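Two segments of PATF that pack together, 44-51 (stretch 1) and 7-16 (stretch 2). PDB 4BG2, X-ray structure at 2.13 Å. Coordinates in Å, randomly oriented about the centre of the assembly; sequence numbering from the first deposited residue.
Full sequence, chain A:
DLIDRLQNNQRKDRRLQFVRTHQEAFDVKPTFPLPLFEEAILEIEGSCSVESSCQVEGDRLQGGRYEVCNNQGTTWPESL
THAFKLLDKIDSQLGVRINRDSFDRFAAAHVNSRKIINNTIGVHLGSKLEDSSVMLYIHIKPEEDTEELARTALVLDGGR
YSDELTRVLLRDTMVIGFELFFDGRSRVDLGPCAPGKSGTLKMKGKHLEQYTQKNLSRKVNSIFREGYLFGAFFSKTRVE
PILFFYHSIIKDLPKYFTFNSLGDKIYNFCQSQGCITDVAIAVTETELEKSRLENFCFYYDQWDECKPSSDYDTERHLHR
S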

ATOM      1  N   ILE A  44      -9.624  13.106  -8.196  1.00 38.51           N
ATOM      2  CA  ILE A  44      -8.888  13.587  -7.035  1.00 37.00           C
ATOM      3  C   ILE A  44      -8.264  14.934  -7.357  1.00 40.37           C
ATOM      4  O   ILE A  44      -7.570  15.082  -8.378  1.00 39.55           O
ATOM      5  CB  ILE A  44      -7.814  12.593  -6.565  1.00 35.84           C
ATOM      6  CG1 ILE A  44      -8.470  11.261  -6.218  1.00 34.85           C
ATOM      7  CG2 ILE A  44      -7.104  13.123  -5.318  1.00 36.82           C
ATOM      8  CD1 ILE A  44      -7.489  10.134  -6.057  1.00 34.21           C
ATOM      9  N   GLU A  45      -8.532  15.923  -6.499  1.00 42.56           N
ATOM     10  CA  GLU A  45      -7.998  17.269  -6.697  1.00 47.63           C
ATOM     11  C   GLU A  45      -6.600  17.427  -6.096  1.00 46.31           C
ATOM     12  O   GLU A  45      -6.242  16.756  -5.119  1.00 45.87           O
ATOM     13  CB  GLU A  45      -8.949  18.337  -6.126  1.00 53.58           C
ATOM     14  CG  GLU A  45     -10.195  18.606  -6.981  1.00 58.32           C
ATOM     15  CD  GLU A  45      -9.874  18.961  -8.438  1.00 64.54           C
ATOM     16  OE1 GLU A  45      -8.852  19.652  -8.688  1.00 66.04           O
ATOM     17  OE2 GLU A  45     -10.639  18.536  -9.339  1.00 65.75           O
ATOM     18  N   GLY A  46      -5.816  18.324  -6.689  1.00 47.17           N
ATOM     19  CA  GLY A  46      -4.454  18.589  -6.234  1.00 47.38           C
ATOM     20  C   GLY A  46      -3.462  17.627  -6.861  1.00 46.24           C
ATOM     21  O   GLY A  46      -3.725  17.043  -7.896  1.00 48.74           O
ATOM     22  N   SER A  47      -2.321  17.458  -6.216  1.00 44.40           N
ATOM     23  CA  SER A  47      -1.263  16.620  -6.740  1.00 43.11           C
ATOM     24  C   SER A  47      -1.341  15.267  -6.047  1.00 40.22           C
ATOM     25  O   SER A  47      -1.472  15.204  -4.823  1.00 39.70           O
ATOM     26  CB  SER A  47       0.088  17.282  -6.461  1.00 44.34           C
ATOM     27  OG  SER A  47       1.144  16.519  -7.004  1.00 45.60           O
ATOM     28  N   CYS A  48      -1.240  14.203  -6.835  1.00 37.51           N
ATOM     29  CA  CYS A  48      -1.292  12.837  -6.348  1.00 35.66           C
ATOM     30  C   CYS A  48       0.004  12.077  -6.573  1.00 33.04           C
ATOM     31  O   CYS A  48       0.774  12.382  -7.479  1.00 32.37           O
ATOM     32  CB  CYS A  48      -2.407  12.085  -7.058  1.00 36.59           C
ATOM     33  SG  CYS A  48      -4.072  12.562  -6.520  1.00 38.65           S
ATOM     34  N   SER A  49       0.221  11.074  -5.736  1.00 31.72           N
ATOM     35  CA  SER A  49       1.214  10.055  -5.999  1.00 32.28           C
ATOM     36  C   SER A  49       0.507   8.772  -6.419  1.00 28.57           C
ATOM     37  O   SER A  49      -0.571   8.443  -5.911  1.00 29.43           O
ATOM     38  CB  SER A  49       2.116   9.839  -4.778  1.00 35.13           C
ATOM     39  OG  SER A  49       1.635   8.778  -3.993  1.00 38.25           O
ATOM     40  N   VAL A  50       1.071   8.080  -7.396  1.00 26.41           N
ATOM     41  CA  VAL A  50       0.544   6.809  -7.835  1.00 26.24           C
ATOM     42  C   VAL A  50       1.559   5.753  -7.493  1.00 26.47           C
ATOM     43  O   VAL A  50       2.715   5.828  -7.950  1.00 28.40           O
ATOM     44  CB  VAL A  50       0.284   6.772  -9.352  1.00 25.87           C
ATOM     45  CG1 VAL A  50      -0.229   5.396  -9.767  1.00 26.27           C
ATOM     46  CG2 VAL A  50      -0.677   7.873  -9.770  1.00 27.34           C
ATOM     47  N   GLU A  51       1.166   4.807  -6.647  1.00 26.84           N
ATOM     48  CA  GLU A  51       2.062   3.724  -6.235  1.00 29.03           C
ATOM     49  C   GLU A  51       1.602   2.462  -6.907  1.00 27.06           C
ATOM     50  O   GLU A  51       0.594   1.876  -6.502  1.00 27.95           O
ATOM     51  CB  GLU A  51       2.066   3.516  -4.712  1.00 31.76           C
ATOM     52  CG  GLU A  51       3.203   2.599  -4.238  1.00 35.32           C
ATOM     53  CD  GLU A  51       3.397   2.575  -2.712  1.00 38.81           C
ATOM     54  OE1 GLU A  51       2.407   2.753  -1.989  1.00 41.36           O
ATOM     55  OE2 GLU A  51       4.539   2.338  -2.225  1.00 40.62           O
TER
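Stretch 2 7-16: QNNQRKDRRL

Residues 7-16, part of a longer helix, lie against loop 44-47 and the start of strand 48-51. From Ile44 to Gly46 the chain runs back obliquely along the helix; it then turns and advances in the same sense, with Gly46 CA 6.8 Å from Asn8 CA, Ser47 CA 6.6 Å from Arg11 CA and Val50 CA 6.8 Å from Arg15 CA. Side chains bridge the gap.

Ile44 O accepts a hydrogen bond from Arg15 NH1 at 2.8 Å. The CA-to-CB bond of Glu45 points away from the helix, but its carboxylate turns back to join two residues one helical turn apart: Asn8 ND2 donates to Glu45 OE1 at 3.1 Å, and Lys12 NZ forms a salt bridge with Glu45 OE2 at 3.2 Å. Gly46 adopts phi/psi of 86/-158°, at which a CB would jam against the preceding carbonyl oxygen; Gly46 O lies 2.8 Å from Arg15 NH2, at the edge of the guanidinium. Ser47 CA sits over one face of the Arg11 guanidinium, with Ser47 CB 3.8 Å from Arg11 NE. Cys48 and Val50 point toward the helix, while Ser49 between them points away. Cys48 CB covers a face of the Arg15 guanidinium, 3.6 Å from Arg15 NE, and Val50 CG2 packs 3.8 Å from Arg15 CG.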

ATOM      1  N   GLN A   7      -1.982  23.565 -14.954  1.00 38.99           N
ATOM      2  CA  GLN A   7      -1.146  22.597 -14.238  1.00 43.58           C
ATOM      3  C   GLN A   7      -1.982  21.473 -13.635  1.00 42.49           C
ATOM      4  O   GLN A   7      -1.574  20.315 -13.597  1.00 41.85           O
ATOM      5  CB  GLN A   7      -0.349  23.286 -13.135  1.00 49.40           C
ATOM      6  CG  GLN A   7       0.852  24.051 -13.672  1.00 56.64           C
ATOM      7  CD  GLN A   7       1.530  24.902 -12.618  1.00 64.24           C
ATOM      8  OE1 GLN A   7       0.994  25.125 -11.528  1.00 67.26           O
ATOM      9  NE2 GLN A   7       2.722  25.378 -12.936  1.00 71.96           N
ATOM     10  N   ASN A   8      -3.172  21.819 -13.178  1.00 41.24           N
ATOM     11  CA  ASN A   8      -4.058  20.822 -12.620  1.00 42.26           C
ATOM     12  C   ASN A   8      -4.493  19.759 -13.651  1.00 40.91           C
ATOM     13  O   ASN A   8      -4.525  18.569 -13.332  1.00 41.78           O
ATOM     14  CB  ASN A   8      -5.263  21.495 -11.966  1.00 45.05           C
ATOM     15  CG  ASN A   8      -5.861  20.649 -10.891  1.00 50.02           C
ATOM     16  OD1 ASN A   8      -5.276  20.496  -9.815  1.00 56.90           O
ATOM     17  ND2 ASN A   8      -7.012  20.059 -11.174  1.00 52.44           N
ATOM     18  N   ASN A   9      -4.782  20.176 -14.887  1.00 40.48           N
ATOM     19  CA  ASN A   9      -5.125  19.227 -15.963  1.00 41.13           C
ATOM     20  C   ASN A   9      -3.943  18.348 -16.356  1.00 39.63           C
ATOM     21  O   ASN A   9      -4.114  17.192 -16.724  1.00 39.50           O
ATOM     22  CB  ASN A   9      -5.610  19.967 -17.223  1.00 44.60           C
ATOM     23  CG  ASN A   9      -6.818  20.850 -16.962  1.00 48.03           C
ATOM     24  OD1 ASN A   9      -7.516  20.701 -15.963  1.00 50.49           O
ATOM     25  ND2 ASN A   9      -7.081  21.762 -17.881  1.00 51.78           N
ATOM     26  N   GLN A  10      -2.744  18.923 -16.328  1.00 39.10           N
ATOM     27  CA  GLN A  10      -1.539  18.166 -16.668  1.00 41.15           C
ATOM     28  C   GLN A  10      -1.193  17.119 -15.599  1.00 37.26           C
ATOM     29  O   GLN A  10      -0.836  16.009 -15.928  1.00 37.35           O
ATOM     30  CB  GLN A  10      -0.370  19.110 -16.914  1.00 44.52           C
ATOM     31  CG  GLN A  10      -0.460  19.772 -18.274  1.00 50.09           C
ATOM     32  CD  GLN A  10       0.630  20.791 -18.504  1.00 55.30           C
ATOM     33  OE1 GLN A  10       0.752  21.769 -17.769  1.00 55.41           O
ATOM     34  NE2 GLN A  10       1.427  20.567 -19.529  1.00 62.79           N
ATOM     35  N   ARG A  11      -1.336  17.450 -14.325  1.00 36.05           N
ATOM     36  CA  ARG A  11      -1.214  16.413 -13.297  1.00 36.48           C
ATOM     37  C   ARG A  11      -2.132  15.223 -13.588  1.00 33.75           C
ATOM     38  O   ARG A  11      -1.713  14.068 -13.483  1.00 32.37           O
ATOM     39  CB  ARG A  11      -1.602  16.940 -11.942  1.00 39.49           C
ATOM     40  CG  ARG A  11      -0.651  17.931 -11.338  1.00 44.21           C
ATOM     41  CD  ARG A  11      -1.491  18.709 -10.365  1.00 47.67           C
ATOM     42  NE  ARG A  11      -0.740  19.534  -9.444  1.00 54.79           N
ATOM     43  CZ  ARG A  11      -1.291  20.528  -8.763  1.00 57.33           C
ATOM     44  NH1 ARG A  11      -2.586  20.807  -8.911  1.00 54.96           N
ATOM     45  NH2 ARG A  11      -0.548  21.230  -7.917  1.00 64.25           N
ATOM     46  N   LYS A  12      -3.393  15.509 -13.909  1.00 32.72           N
ATOM     47  CA  LYS A  12      -4.369  14.456 -14.174  1.00 34.36           C
ATOM     48  C   LYS A  12      -3.974  13.580 -15.346  1.00 34.93           C
ATOM     49  O   LYS A  12      -4.145  12.351 -15.305  1.00 35.53           O
ATOM     50  CB  LYS A  12      -5.771  15.042 -14.394  1.00 37.50           C
ATOM     51  CG  LYS A  12      -6.375  15.577 -13.103  1.00 40.36           C
ATOM     52  CD  LYS A  12      -7.745  16.212 -13.298  1.00 46.18           C
ATOM     53  CE  LYS A  12      -8.270  16.724 -11.965  1.00 50.81           C
ATOM     54  NZ  LYS A  12      -9.630  17.310 -12.086  1.00 58.18           N
ATOM     55  N   ASP A  13      -3.437  14.192 -16.389  1.00 36.11           N
ATOM     56  CA  ASP A  13      -2.911  13.432 -17.530  1.00 39.77           C
ATOM     57  C   ASP A  13      -1.722  12.563 -17.123  1.00 36.96           C
ATOM     58  O   ASP A  13      -1.649  11.417 -17.516  1.00 36.34           O
ATOM     59  CB  ASP A  13      -2.493  14.375 -18.666  1.00 44.80           C
ATOM     60  CG  ASP A  13      -3.658  15.171 -19.226  1.00 50.32           C
ATOM     61  OD1 ASP A  13      -4.740  14.591 -19.431  1.00 54.25           O
ATOM     62  OD2 ASP A  13      -3.495  16.386 -19.469  1.00 56.78           O
ATOM     63  N   ARG A  14      -0.792  13.106 -16.338  1.00 36.52           N
ATOM     64  CA  ARG A  14       0.381  12.321 -15.904  1.00 38.48           C
ATOM     65  C   ARG A  14      -0.002  11.115 -15.032  1.00 35.38           C
ATOM     66  O   ARG A  14       0.539  10.020 -15.179  1.00 34.89           O
ATOM     67  CB  ARG A  14       1.367  13.201 -15.145  1.00 43.19           C
ATOM     68  CG  ARG A  14       2.260  14.027 -16.049  1.00 51.97           C
ATOM     69  CD  ARG A  14       3.591  14.348 -15.381  1.00 59.62           C
ATOM     70  NE  ARG A  14       4.111  15.640 -15.815  1.00 66.24           N
ATOM     71  CZ  ARG A  14       3.652  16.826 -15.417  1.00 66.80           C
ATOM     72  NH1 ARG A  14       2.637  16.931 -14.559  1.00 62.58           N
ATOM     73  NH2 ARG A  14       4.217  17.928 -15.893  1.00 72.99           N
ATOM     74  N   ARG A  15      -0.938  11.346 -14.119  1.00 33.43           N
ATOM     75  CA  ARG A  15      -1.499  10.298 -13.272  1.00 33.98           C
ATOM     76  C   ARG A  15      -1.926   9.092 -14.098  1.00 33.16           C
ATOM     77  O   ARG A  15      -1.582   7.944 -13.798  1.00 33.95           O
ATOM     78  CB  ARG A  15      -2.764  10.825 -12.615  1.00 35.46           C
ATOM     79  CG  ARG A  15      -2.831  10.673 -11.149  1.00 38.13           C
ATOM     80  CD  ARG A  15      -4.075  11.433 -10.693  1.00 40.53           C
ATOM     81  NE  ARG A  15      -3.762  12.795 -10.334  1.00 40.58           N
ATOM     82  CZ  ARG A  15      -4.641  13.679  -9.913  1.00 41.79           C
ATOM     83  NH1 ARG A  15      -5.917  13.354  -9.789  1.00 44.99           N
ATOM     84  NH2 ARG A  15      -4.228  14.900  -9.622  1.00 42.81           N
ATOM     85  N   LEU A  16      -2.735   9.371 -15.107  1.00 32.30           N
ATOM     86  CA  LEU A  16      -3.281   8.338 -15.976  1.00 34.49           C
ATOM     87  C   LEU A  16      -2.168   7.643 -16.745  1.00 34.17           C
ATOM     88  O   LEU A  16      -2.190   6.437 -16.936  1.00 35.63           O
ATOM     89  CB  LEU A  16      -4.277   8.970 -16.956  1.00 37.59           C
ATOM     90  CG  LEU A  16      -5.126   8.012 -17.783  1.00 43.40           C
ATOM     91  CD1 LEU A  16      -5.740   6.927 -16.914  1.00 44.29           C
ATOM     92  CD2 LEU A  16      -6.206   8.802 -18.518  1.00 49.04           C
TER